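Local atomic coordinates of DNA-entry nuclease (Competence-specific nuclease) (Streptococcus agalactiae ILRI112, PDB entry 4QGO), a protein that probably degrades DNA, and perhaps RNA, without marked sequence specificity, as a metal-dependent nuclease of the beta-beta-alpha (His-Me finger) superfamily. Residues V53-D58 with V129-N134; P63-A68 with R173-Y178; G111-Y116 with N134-T139; P186-L191 with N203-N208. The protein carries 1 engineered substitution. All blocks are in the same frame, centred on the assembly; numbering follows the deposited sequence.

Contact 1 of 4, residues V53-D58 with V129-N134; sequences VQNTID and VSNPQN
N55 and N134 meet amide to amide in an unusual way: N55 ND2 donates to N134 OD1 at 3.0 Å from above the carbonyl plane, 39° out of it, and the two amides are turned 47° against each other. The contact ties the edge strand 52-54 of the central antiparallel sheet, and the residues that follow it, to the loop leading into strand 135-139, the second strand of the beta-beta-alpha finger. An Asx turn shapes that loop: N131 OD1 accepts from Q133 N at 2.9 Å, while N131 ND2 is taken by D126 O. The N55 side chain enters with CG beside its backbone N (chi1 -75°) and lies buried between the segments. Its CB rests on Q133 CB at 3.7 Å, and OD1 is satisfied by W125 NE1. N134 OD1 has a second donor in the backbone N of I114, so this one oxygen joins three parts of the chain. Farther along, I57 and Q133 cross at about a right angle, the CG2 branch of I57 resting on Q133 CG at 3.6 Å. T56 points away from the loop, and its OG1 binds T65 O, just ahead of strand 66-70. A water bridges the two segments: it accepts from T56 N at 2.9 Å and from N55 ND2, and donates to Q133 O at 2.8 Å.

Contact 2 of 4, residues P63-A68 with R173-Y178; sequences PSTANA and RVTPLY. With SO4 (sulfate ion), chain C.
R173 and N67 lie side by side and point the same way, and the arginine's aliphatic part runs past the N67 amide oxygen. R173 CB starts 3.4 Å from N67 OD1. CG, set anti to the backbone N (chi1 -177°), passes the same oxygen and also A66 O, and CD is still only 3.3 Å from N67 OD1. The chain then bends at chi3 (59°), which turns NE away from its extended course. At the tip NH1 donates to O4 of a sulfate at 2.8 Å, with the oxygen at the guanidinium edge and in its plane, while NH2 forms a salt bridge with E192 and a hydrogen bond with N42. N67 ND2 holds O1 of the same sulfate, probably a crystallisation ion, and N67 OD1 is bonded to R171. Behind these side chains A66 and V174 form a hydrogen-bonded pair, A66 N to V174 O and V174 N to A66 O both at 2.8 Å. Next along, T65 and T175 lie side by side, T65 OG1 beside T175 CG2. The P176 ring packs on the P63 carbonyl, CG 3.4 Å from P63 O. That oxygen also accepts from Y178 OH at 2.7 Å, on a lone pair in its own plane and at the edge of the tyrosine ring. The register is that of two neighbouring antiparallel strands, 66-70 and 170-177, in the central sheet of a beta-beta-alpha nuclease.

Contact 3 of 4, residues G111-Y116 with N134-T139; sequences GALIAY and NVVTQT. Engineered in segment 111-116: A112 (natural residue His). With SO4 (sulfate ion), chain E.
G111 and A112 pair with V136 and V135 in the two-stranded antiparallel ribbon of the beta-beta-alpha finger, here without metal. A112 is an engineered residue standing where the natural sequence has histidine; in relatives, a histidine ending the first finger strand acts as general base. G111 N gives to V136 O at 2.8 Å, nearly along the C=O axis, and V136 N returns a bond to G111 O. Having no side chain, G111 lets the extended arm of Q138 lie against it, with OE1 3.4 Å from G111 CA. Q138 NE2 goes on to Q153 OE1, linking the ribbon to helix 153-165. Past the ribbon, L113 N binds N134 O at 2.8 Å and the chain turns. There the N134 amide bonds to both backbone polar atoms of I114. Its OD1 accepts from I114 N at 2.9 Å on an in-plane lone pair, and its ND2 donates to I114 O at 3.1 Å in an almost straight bond (177°), the acceptor lying in the amide plane. The two bonds to I114 help fix the rotation of this buried amide. L113 CD1, swung round by chi2 (60°), lies 3.9 Å from V136 CG1.

Contact 4 of 4, residues P186-L191 with N203-N208; sequences PFAMHL and NVAIPN
M189 and I206 form a hydrogen-bonded pair near the open end of a beta hairpin, strands 188-195 and 201-207, within the central antiparallel sheet. The backbone ladder is regular: I206 N gives to M189 O at 2.8 Å and M189 N to I206 O, and beyond the non-hydrogen-bonded pair H190-A205, L191 and V204 repeat the exchange. At the other end N208 N reaches F187 O at 2.8 Å, but from above the carbonyl plane. Here F187 and A188 both face L177 of strand 170-177, a classic beta bulge. Apolar contacts follow the face shared by L191, V204 and I206, where the side chain of Y156 on helix 153-165 touches all three. L191 CD1 sits on I206 CG1 at 3.7 Å, and L191 CB on V204 CG2 at 3.9 Å. On the other face A188, A205 and P207 line up, the last two touched by helix 12-22. Side-chain polar bonds flank the ladder at N208 and at N203. N208 ND2 donates to P186 O at 2.9 Å with the acceptor in its amide plane, and also to T137 O, while N208 OD1 accepts from T139 N on the finger ribbon. H190, its CG anti to the backbone N (chi1 -174°), lies nearly coplanar with the N203 amide, the planes 14° apart. Its NE2 donates to N203 OD1 at 2.7 Å, and beside it H190 CD2 comes edge-on to V204 O at 3.2 Å.

Contacts 2 and 4 belong to the same central sheet and share its chemistry, backbone ladders with side chains on both faces; T175 N to H190 O stitches them together. Contact 4 is the more buried, and contact 2 is only partly so, reaching the surface at its sulfate. Contact 3 is also buried but lies in the separate two-stranded ribbon, packed against the sheet through L113, which touches P176 and M189. Contact 1 lies nearer the surface, where loops replace ladders and asparagine amides and a water do the joining. N134 serves both contacts 1 and 3, whereas N208 ties contact 4 to contact 3. The centres of contacts 1 and 4 are about 17 Å apart.

Contact 1 of 4, residues V53-D58 with V129-N134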
loop_
_atom_site.group_PDB
_atom_site.type_symbol
_atom_site.label_atom_id
_atom_site.label_comp_id
_atom_site.label_asym_id
_atom_site.label_seq_id
_atom_site.Cartn_x
_atom_site.Cartn_y
_atom_site.Cartn_z
ATOM N N VAL A 53 -8.770 6.576 11.405
ATOM C CA VAL A 53 -8.267 5.426 10.664
ATOM C C VAL A 53 -9.064 4.212 11.081
ATOM O O VAL A 53 -9.409 4.057 12.261
ATOM C CB VAL A 53 -6.793 5.149 10.962
ATOM C CG1 VAL A 53 -6.256 3.982 10.109
ATOM C CG2 VAL A 53 -6.032 6.354 10.680
ATOM N N GLN A 54 -9.364 3.357 10.107
ATOM C CA GLN A 54 -10.003 2.080 10.359
ATOM C C GLN A 54 -9.254 0.989 9.607
ATOM O O GLN A 54 -9.232 0.981 8.374
ATOM C CB GLN A 54 -11.462 2.114 9.907
ATOM C CG GLN A 54 -12.186 0.812 10.153
ATOM C CD GLN A 54 -12.408 0.541 11.615
ATOM O OE1 GLN A 54 -13.040 1.337 12.316
ATOM N NE2 GLN A 54 -11.874 -0.575 12.098
ATOM N N ASN A 55 -8.622 0.078 10.343
ATOM C CA ASN A 55 -8.049 -1.124 9.739
ATOM C C ASN A 55 -9.053 -2.258 9.828
ATOM O O ASN A 55 -9.935 -2.260 10.703
ATOM C CB ASN A 55 -6.761 -1.538 10.452
ATOM C CG ASN A 55 -5.586 -0.647 10.109
ATOM O OD1 ASN A 55 -5.020 0.026 10.974
ATOM N ND2 ASN A 55 -5.174 -0.684 8.846
ATOM N N THR A 56 -8.942 -3.226 8.921
ATOM C CA THR A 56 -9.857 -4.366 8.923
ATOM C C THR A 56 -9.104 -5.611 8.491
ATOM O O THR A 56 -8.006 -5.530 7.930
ATOM C CB THR A 56 -11.077 -4.172 7.991
ATOM O OG1 THR A 56 -10.692 -4.355 6.625
ATOM C CG2 THR A 56 -11.726 -2.788 8.173
ATOM N N ILE A 57 -9.694 -6.767 8.765
ATOM C CA ILE A 57 -9.142 -8.037 8.301
ATOM C C ILE A 57 -10.211 -8.867 7.607
ATOM O O ILE A 57 -11.401 -8.691 7.861
ATOM C CB ILE A 57 -8.485 -8.865 9.436
ATOM C CG1 ILE A 57 -9.473 -9.142 10.570
ATOM C CG2 ILE A 57 -7.230 -8.161 9.966
ATOM C CD1 ILE A 57 -8.900 -10.058 11.641
ATOM N N ASP A 58 -9.786 -9.775 6.731
ATOM C CA ASP A 58 -10.741 -10.606 5.996
ATOM C C ASP A 58 -10.996 -11.939 6.716
ATOM O O ASP A 58 -10.534 -12.141 7.831
ATOM C CB ASP A 58 -10.326 -10.784 4.527
ATOM C CG ASP A 58 -8.986 -11.485 4.365
ATOM O OD1 ASP A 58 -8.604 -12.271 5.259
ATOM O OD2 ASP A 58 -8.331 -11.245 3.324
ATOM N N VAL A 129 4.538 -0.978 14.559
ATOM C CA VAL A 129 4.958 -1.822 13.450
ATOM C C VAL A 129 4.414 -3.239 13.585
ATOM O O VAL A 129 4.657 -4.090 12.735
ATOM C CB VAL A 129 6.501 -1.875 13.343
ATOM C CG1 VAL A 129 7.049 -0.505 12.972
ATOM C CG2 VAL A 129 7.109 -2.355 14.658
ATOM N N SER A 130 3.666 -3.497 14.652
ATOM C CA SER A 130 3.121 -4.830 14.845
ATOM C C SER A 130 1.602 -4.831 14.972
ATOM O O SER A 130 1.029 -5.760 15.535
ATOM C CB SER A 130 3.749 -5.492 16.070
ATOM O OG SER A 130 3.505 -4.728 17.234
ATOM N N ASN A 131 0.945 -3.795 14.457
ATOM C CA ASN A 131 -0.510 -3.831 14.340
ATOM C C ASN A 131 -0.869 -4.866 13.277
ATOM O O ASN A 131 -0.611 -4.643 12.096
ATOM C CB ASN A 131 -1.036 -2.448 13.945
ATOM C CG ASN A 131 -2.550 -2.419 13.754
ATOM O OD1 ASN A 131 -3.192 -3.451 13.546
ATOM N ND2 ASN A 131 -3.121 -1.222 13.806
ATOM N N PRO A 132 -1.458 -6.007 13.680
ATOM C CA PRO A 132 -1.613 -7.121 12.737
ATOM C C PRO A 132 -2.645 -6.853 11.648
ATOM O O PRO A 132 -2.717 -7.610 10.680
ATOM C CB PRO A 132 -2.067 -8.276 13.638
ATOM C CG PRO A 132 -2.785 -7.591 14.764
ATOM C CD PRO A 132 -1.998 -6.331 15.015
ATOM N N GLN A 133 -3.441 -5.800 11.800
ATOM C CA GLN A 133 -4.416 -5.459 10.777
ATOM C C GLN A 133 -3.875 -4.415 9.810
ATOM O O GLN A 133 -4.520 -4.110 8.807
ATOM C CB GLN A 133 -5.709 -4.929 11.413
ATOM C CG GLN A 133 -6.267 -5.834 12.485
ATOM C CD GLN A 133 -7.765 -5.684 12.657
ATOM O OE1 GLN A 133 -8.388 -4.789 12.083
ATOM N NE2 GLN A 133 -8.350 -6.565 13.451
ATOM N N ASN A 134 -2.689 -3.881 10.104
ATOM C CA ASN A 134 -2.130 -2.754 9.343
ATOM C C ASN A 134 -0.781 -3.037 8.701
ATOM O O ASN A 134 -0.171 -2.132 8.150
ATOM C CB ASN A 134 -2.001 -1.503 10.244
ATOM C CG ASN A 134 -1.724 -0.210 9.455
ATOM O OD1 ASN A 134 -2.337 0.050 8.430
ATOM N ND2 ASN A 134 -0.790 0.603 9.947
HETATM O O HOH W 1 -6.554 -2.838 7.290
#

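Contact 2 of 4, residues P63-A68 with R173-Y178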
loop_
_atom_site.group_PDB
_atom_site.type_symbol
_atom_site.label_atom_id
_atom_site.label_comp_id
_atom_site.label_asym_id
_atom_site.label_seq_id
_atom_site.Cartn_x
_atom_site.Cartn_y
_atom_site.Cartn_z
ATOM N N PRO A 63 -4.758 -8.787 6.653
ATOM C CA PRO A 63 -5.073 -7.354 6.527
ATOM C C PRO A 63 -5.839 -7.053 5.251
ATOM O O PRO A 63 -5.488 -7.517 4.163
ATOM C CB PRO A 63 -3.688 -6.694 6.504
ATOM C CG PRO A 63 -2.855 -7.621 7.339
ATOM C CD PRO A 63 -3.340 -9.009 6.983
ATOM N N SER A 64 -6.916 -6.288 5.402
ATOM C CA SER A 64 -7.813 -6.015 4.296
ATOM C C SER A 64 -8.054 -4.506 4.211
ATOM O O SER A 64 -7.254 -3.719 4.706
ATOM C CB SER A 64 -9.110 -6.805 4.496
ATOM O OG SER A 64 -9.924 -6.773 3.334
ATOM N N THR A 65 -9.151 -4.105 3.586
ATOM C CA THR A 65 -9.428 -2.697 3.320
ATOM C C THR A 65 -9.247 -1.782 4.527
ATOM O O THR A 65 -9.870 -1.980 5.573
ATOM C CB THR A 65 -10.870 -2.544 2.803
ATOM O OG1 THR A 65 -11.111 -3.524 1.791
ATOM C CG2 THR A 65 -11.088 -1.168 2.208
ATOM N N ALA A 66 -8.369 -0.796 4.363
ATOM C CA ALA A 66 -8.134 0.231 5.370
ATOM C C ALA A 66 -8.626 1.562 4.852
ATOM O O ALA A 66 -8.409 1.915 3.687
ATOM C CB ALA A 66 -6.640 0.326 5.698
ATOM N N ASN A 67 -9.280 2.314 5.728
ATOM C CA ASN A 67 -9.812 3.622 5.369
ATOM C C ASN A 67 -9.402 4.693 6.355
ATOM O O ASN A 67 -9.222 4.427 7.536
ATOM C CB ASN A 67 -11.335 3.570 5.327
ATOM C CG ASN A 67 -11.858 3.029 4.016
ATOM O OD1 ASN A 67 -11.804 3.707 2.989
ATOM N ND2 ASN A 67 -12.388 1.818 4.046
ATOM N N ALA A 68 -9.291 5.918 5.864
ATOM C CA ALA A 68 -8.961 7.046 6.727
ATOM C C ALA A 68 -9.526 8.335 6.185
ATOM O O ALA A 68 -9.770 8.469 4.978
ATOM C CB ALA A 68 -7.453 7.179 6.890
ATOM N N ARG A 173 -7.848 5.422 1.105
ATOM C CA ARG A 173 -8.235 4.020 1.191
ATOM C C ARG A 173 -7.109 3.157 0.647
ATOM O O ARG A 173 -6.647 3.367 -0.472
ATOM C CB ARG A 173 -9.544 3.757 0.434
ATOM C CG ARG A 173 -10.068 2.311 0.522
ATOM C CD ARG A 173 -11.538 2.219 0.078
ATOM N NE ARG A 173 -11.750 2.690 -1.294
ATOM C CZ ARG A 173 -12.874 3.250 -1.739
ATOM N NH1 ARG A 173 -13.920 3.428 -0.926
ATOM N NH2 ARG A 173 -12.959 3.646 -3.004
ATOM N N VAL A 174 -6.656 2.208 1.462
ATOM C CA VAL A 174 -5.557 1.325 1.094
ATOM C C VAL A 174 -6.013 -0.124 1.223
ATOM O O VAL A 174 -6.465 -0.557 2.287
ATOM C CB VAL A 174 -4.337 1.562 1.993
ATOM C CG1 VAL A 174 -3.231 0.578 1.648
ATOM C CG2 VAL A 174 -3.835 3.010 1.852
ATOM N N THR A 175 -5.917 -0.868 0.126
ATOM C CA THR A 175 -6.444 -2.226 0.092
ATOM C C THR A 175 -5.390 -3.175 -0.451
ATOM O O THR A 175 -5.014 -3.080 -1.615
ATOM C CB THR A 175 -7.682 -2.317 -0.806
ATOM O OG1 THR A 175 -8.632 -1.295 -0.437
ATOM C CG2 THR A 175 -8.349 -3.685 -0.677
ATOM N N PRO A 176 -4.900 -4.094 0.388
ATOM C CA PRO A 176 -4.043 -5.162 -0.145
ATOM C C PRO A 176 -4.839 -6.012 -1.130
ATOM O O PRO A 176 -5.979 -6.405 -0.823
ATOM C CB PRO A 176 -3.684 -5.986 1.096
ATOM C CG PRO A 176 -3.963 -5.068 2.278
ATOM C CD PRO A 176 -5.130 -4.224 1.837
ATOM N N LEU A 177 -4.261 -6.273 -2.299
ATOM C CA LEU A 177 -4.915 -7.111 -3.313
ATOM C C LEU A 177 -4.320 -8.518 -3.273
ATOM O O LEU A 177 -3.098 -8.682 -3.411
ATOM C CB LEU A 177 -4.769 -6.497 -4.707
ATOM C CG LEU A 177 -5.258 -5.057 -4.871
ATOM C CD1 LEU A 177 -5.115 -4.625 -6.326
ATOM C CD2 LEU A 177 -6.697 -4.918 -4.392
ATOM N N TYR A 178 -5.172 -9.516 -3.032
ATOM C CA TYR A 178 -4.765 -10.925 -2.982
ATOM C C TYR A 178 -5.284 -11.651 -4.220
ATOM O O TYR A 178 -6.365 -11.331 -4.721
ATOM C CB TYR A 178 -5.296 -11.614 -1.719
ATOM C CG TYR A 178 -4.835 -10.965 -0.421
ATOM C CD1 TYR A 178 -3.612 -11.291 0.144
ATOM C CD2 TYR A 178 -5.625 -10.023 0.228
ATOM C CE1 TYR A 178 -3.182 -10.695 1.320
ATOM C CE2 TYR A 178 -5.211 -9.433 1.411
ATOM C CZ TYR A 178 -3.987 -9.768 1.950
ATOM O OH TYR A 178 -3.573 -9.179 3.113
HETATM S S SO4 C . -15.406 1.954 2.016
HETATM O O1 SO4 C . -14.479 0.836 2.095
HETATM O O2 SO4 C . -16.155 2.066 3.257
HETATM O O3 SO4 C . -16.356 1.765 0.912
HETATM O O4 SO4 C . -14.676 3.195 1.804
#

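Contact 3 of 4, residues G111-Y116 with N134-T139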
loop_
_atom_site.group_PDB
_atom_site.type_symbol
_atom_site.label_atom_id
_atom_site.label_comp_id
_atom_site.label_asym_id
_atom_site.label_seq_id
_atom_site.Cartn_x
_atom_site.Cartn_y
_atom_site.Cartn_z
ATOM N N GLY A 111 5.398 -3.738 5.788
ATOM C CA GLY A 111 4.700 -2.693 5.050
ATOM C C GLY A 111 3.394 -2.242 5.684
ATOM O O GLY A 111 2.426 -2.997 5.715
ATOM N N ALA A 112 3.358 -1.007 6.183
ATOM C CA ALA A 112 2.118 -0.461 6.731
ATOM C C ALA A 112 1.115 -0.135 5.636
ATOM O O ALA A 112 1.482 0.397 4.589
ATOM C CB ALA A 112 2.407 0.798 7.530
ATOM N N LEU A 113 -0.155 -0.439 5.883
ATOM C CA LEU A 113 -1.211 0.012 4.977
ATOM C C LEU A 113 -1.384 1.516 5.140
ATOM O O LEU A 113 -1.324 2.274 4.162
ATOM C CB LEU A 113 -2.537 -0.704 5.262
ATOM C CG LEU A 113 -2.715 -2.094 4.629
ATOM C CD1 LEU A 113 -1.667 -3.095 5.077
ATOM C CD2 LEU A 113 -4.114 -2.632 4.958
ATOM N N ILE A 114 -1.594 1.935 6.388
ATOM C CA ILE A 114 -1.716 3.353 6.724
ATOM C C ILE A 114 -0.461 3.784 7.482
ATOM O O ILE A 114 -0.186 3.287 8.570
ATOM C CB ILE A 114 -2.958 3.628 7.598
ATOM C CG1 ILE A 114 -4.225 3.028 6.970
ATOM C CG2 ILE A 114 -3.127 5.123 7.802
ATOM C CD1 ILE A 114 -4.634 3.673 5.658
ATOM N N ALA A 115 0.295 4.704 6.884
ATOM C CA ALA A 115 1.582 5.153 7.419
ATOM C C ALA A 115 1.508 5.838 8.781
ATOM O O ALA A 115 0.579 6.591 9.072
ATOM C CB ALA A 115 2.279 6.071 6.409
ATOM N N TYR A 116 2.522 5.570 9.595
ATOM C CA TYR A 116 2.657 6.170 10.907
ATOM C C TYR A 116 2.590 7.690 10.831
ATOM O O TYR A 116 1.898 8.328 11.624
ATOM C CB TYR A 116 3.987 5.732 11.546
ATOM C CG TYR A 116 4.209 6.317 12.924
ATOM C CD1 TYR A 116 3.533 5.813 14.022
ATOM C CD2 TYR A 116 5.075 7.389 13.117
ATOM C CE1 TYR A 116 3.715 6.345 15.283
ATOM C CE2 TYR A 116 5.271 7.918 14.379
ATOM C CZ TYR A 116 4.579 7.395 15.452
ATOM O OH TYR A 116 4.755 7.916 16.716
ATOM N N ASN A 134 -2.689 -3.881 10.104
ATOM C CA ASN A 134 -2.130 -2.754 9.343
ATOM C C ASN A 134 -0.781 -3.037 8.701
ATOM O O ASN A 134 -0.171 -2.132 8.150
ATOM C CB ASN A 134 -2.001 -1.503 10.244
ATOM C CG ASN A 134 -1.724 -0.210 9.455
ATOM O OD1 ASN A 134 -2.337 0.050 8.430
ATOM N ND2 ASN A 134 -0.790 0.603 9.947
ATOM N N VAL A 135 -0.300 -4.277 8.771
ATOM C CA VAL A 135 1.045 -4.577 8.275
ATOM C C VAL A 135 1.049 -5.834 7.423
ATOM O O VAL A 135 0.506 -6.867 7.825
ATOM C CB VAL A 135 2.049 -4.753 9.438
ATOM C CG1 VAL A 135 3.443 -5.071 8.884
ATOM C CG2 VAL A 135 2.078 -3.509 10.311
ATOM N N VAL A 136 1.662 -5.732 6.246
ATOM C CA VAL A 136 1.848 -6.880 5.364
ATOM C C VAL A 136 3.322 -7.072 5.041
ATOM O O VAL A 136 4.162 -6.210 5.328
ATOM C CB VAL A 136 1.053 -6.747 4.044
ATOM C CG1 VAL A 136 -0.448 -6.745 4.321
ATOM C CG2 VAL A 136 1.469 -5.478 3.266
ATOM N N THR A 137 3.636 -8.220 4.448
ATOM C CA THR A 137 4.959 -8.463 3.898
ATOM C C THR A 137 5.043 -7.738 2.569
ATOM O O THR A 137 4.319 -8.068 1.638
ATOM C CB THR A 137 5.195 -9.964 3.700
ATOM O OG1 THR A 137 5.175 -10.607 4.980
ATOM C CG2 THR A 137 6.537 -10.227 3.008
ATOM N N GLN A 138 5.907 -6.729 2.489
ATOM C CA GLN A 138 5.973 -5.887 1.305
ATOM C C GLN A 138 7.400 -5.836 0.783
ATOM O O GLN A 138 8.364 -5.728 1.567
ATOM C CB GLN A 138 5.479 -4.471 1.620
ATOM C CG GLN A 138 5.286 -3.613 0.365
ATOM C CD GLN A 138 4.616 -2.291 0.671
ATOM O OE1 GLN A 138 4.802 -1.728 1.754
ATOM N NE2 GLN A 138 3.829 -1.787 -0.275
ATOM N N THR A 139 7.552 -5.911 -0.532
ATOM C CA THR A 139 8.910 -5.851 -1.073
ATOM C C THR A 139 9.590 -4.534 -0.667
ATOM O O THR A 139 8.933 -3.489 -0.533
ATOM C CB THR A 139 8.968 -6.030 -2.598
ATOM O OG1 THR A 139 8.387 -4.880 -3.240
ATOM C CG2 THR A 139 8.240 -7.304 -3.012
HETATM S S SO4 E . 4.120 6.336 20.033
HETATM O O1 SO4 E . 5.012 5.203 19.808
HETATM O O2 SO4 E . 3.407 6.650 18.796
HETATM O O3 SO4 E . 3.155 5.998 21.076
HETATM O O4 SO4 E . 4.907 7.490 20.460
#

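Contact 4 of 4, residues P186-L191 with N203-N208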
loop_
_atom_site.group_PDB
_atom_site.type_symbol
_atom_site.label_atom_id
_atom_site.label_comp_id
_atom_site.label_asym_id
_atom_site.label_seq_id
_atom_site.Cartn_x
_atom_site.Cartn_y
_atom_site.Cartn_z
ATOM N N PRO A 186 -0.120 -10.126 -0.262
ATOM C CA PRO A 186 -0.821 -9.476 -1.372
ATOM C C PRO A 186 0.110 -9.309 -2.570
ATOM O O PRO A 186 1.306 -9.107 -2.378
ATOM C CB PRO A 186 -1.193 -8.106 -0.788
ATOM C CG PRO A 186 -0.139 -7.831 0.221
ATOM C CD PRO A 186 0.198 -9.185 0.830
ATOM N N PHE A 187 -0.427 -9.381 -3.784
ATOM C CA PHE A 187 0.413 -9.182 -4.963
ATOM C C PHE A 187 0.537 -7.708 -5.338
ATOM O O PHE A 187 1.366 -7.347 -6.180
ATOM C CB PHE A 187 -0.081 -10.012 -6.169
ATOM C CG PHE A 187 -1.381 -9.517 -6.759
ATOM C CD1 PHE A 187 -1.386 -8.564 -7.776
ATOM C CD2 PHE A 187 -2.599 -10.001 -6.292
ATOM C CE1 PHE A 187 -2.588 -8.090 -8.311
ATOM C CE2 PHE A 187 -3.796 -9.545 -6.820
ATOM C CZ PHE A 187 -3.794 -8.594 -7.838
ATOM N N ALA A 188 -0.293 -6.858 -4.730
ATOM C CA ALA A 188 -0.229 -5.426 -4.983
ATOM C C ALA A 188 -0.898 -4.683 -3.857
ATOM O O ALA A 188 -1.666 -5.261 -3.090
ATOM C CB ALA A 188 -0.918 -5.078 -6.306
ATOM N N MET A 189 -0.592 -3.395 -3.749
ATOM C CA MET A 189 -1.262 -2.530 -2.795
ATOM C C MET A 189 -2.072 -1.473 -3.542
ATOM O O MET A 189 -1.521 -0.681 -4.300
ATOM C CB MET A 189 -0.247 -1.878 -1.845
ATOM C CG MET A 189 0.516 -2.874 -0.981
ATOM S SD MET A 189 -0.493 -3.609 0.322
ATOM C CE MET A 189 -0.452 -2.289 1.535
ATOM N N HIS A 190 -3.386 -1.464 -3.324
ATOM C CA HIS A 190 -4.266 -0.504 -3.980
ATOM C C HIS A 190 -4.356 0.760 -3.126
ATOM O O HIS A 190 -4.806 0.693 -1.988
ATOM C CB HIS A 190 -5.651 -1.150 -4.147
ATOM C CG HIS A 190 -6.630 -0.341 -4.939
ATOM N ND1 HIS A 190 -7.961 -0.697 -5.029
ATOM C CD2 HIS A 190 -6.487 0.779 -5.687
ATOM C CE1 HIS A 190 -8.595 0.179 -5.788
ATOM N NE2 HIS A 190 -7.724 1.080 -6.207
ATOM N N LEU A 191 -3.911 1.900 -3.660
ATOM C CA LEU A 191 -3.972 3.169 -2.928
ATOM C C LEU A 191 -4.898 4.140 -3.637
ATOM O O LEU A 191 -4.755 4.352 -4.840
ATOM C CB LEU A 191 -2.591 3.831 -2.825
ATOM C CG LEU A 191 -1.363 2.953 -2.597
ATOM C CD1 LEU A 191 -0.116 3.814 -2.610
ATOM C CD2 LEU A 191 -1.484 2.218 -1.278
ATOM N N ASN A 203 -5.494 6.950 -7.956
ATOM C CA ASN A 203 -6.026 5.608 -7.838
ATOM C C ASN A 203 -4.990 4.715 -8.502
ATOM O O ASN A 203 -4.885 4.685 -9.731
ATOM C CB ASN A 203 -7.385 5.497 -8.548
ATOM C CG ASN A 203 -8.091 4.195 -8.246
ATOM O OD1 ASN A 203 -7.491 3.258 -7.718
ATOM N ND2 ASN A 203 -9.377 4.125 -8.584
ATOM N N VAL A 204 -4.205 4.018 -7.687
ATOM C CA VAL A 204 -3.084 3.239 -8.204
ATOM C C VAL A 204 -2.979 1.872 -7.541
ATOM O O VAL A 204 -3.471 1.652 -6.419
ATOM C CB VAL A 204 -1.731 3.977 -8.010
ATOM C CG1 VAL A 204 -1.714 5.341 -8.725
ATOM C CG2 VAL A 204 -1.440 4.150 -6.534
ATOM N N ALA A 205 -2.327 0.952 -8.241
ATOM C CA ALA A 205 -1.921 -0.317 -7.649
ATOM C C ALA A 205 -0.408 -0.384 -7.693
ATOM O O ALA A 205 0.187 -0.255 -8.755
ATOM C CB ALA A 205 -2.527 -1.494 -8.407
ATOM N N ILE A 206 0.215 -0.556 -6.526
ATOM C CA ILE A 206 1.665 -0.664 -6.416
ATOM C C ILE A 206 2.018 -2.143 -6.403
ATOM O O ILE A 206 1.710 -2.840 -5.436
ATOM C CB ILE A 206 2.172 -0.073 -5.086
ATOM C CG1 ILE A 206 1.561 1.308 -4.804
ATOM C CG2 ILE A 206 3.704 -0.050 -5.070
ATOM C CD1 ILE A 206 1.937 2.358 -5.780
ATOM N N PRO A 207 2.647 -2.644 -7.479
ATOM C CA PRO A 207 2.942 -4.083 -7.484
ATOM C C PRO A 207 3.852 -4.472 -6.311
ATOM O O PRO A 207 4.826 -3.764 -6.007
ATOM C CB PRO A 207 3.661 -4.291 -8.833
ATOM C CG PRO A 207 3.126 -3.140 -9.707
ATOM C CD PRO A 207 3.044 -1.986 -8.740
ATOM N N ASN A 208 3.526 -5.585 -5.657
ATOM C CA ASN A 208 4.345 -6.090 -4.562
ATOM C C ASN A 208 5.441 -6.970 -5.128
ATOM O O ASN A 208 5.462 -8.198 -4.938
ATOM C CB ASN A 208 3.497 -6.853 -3.552
ATOM C CG ASN A 208 4.166 -6.942 -2.201
ATOM O OD1 ASN A 208 5.160 -6.246 -1.941
ATOM N ND2 ASN A 208 3.626 -7.793 -1.322
#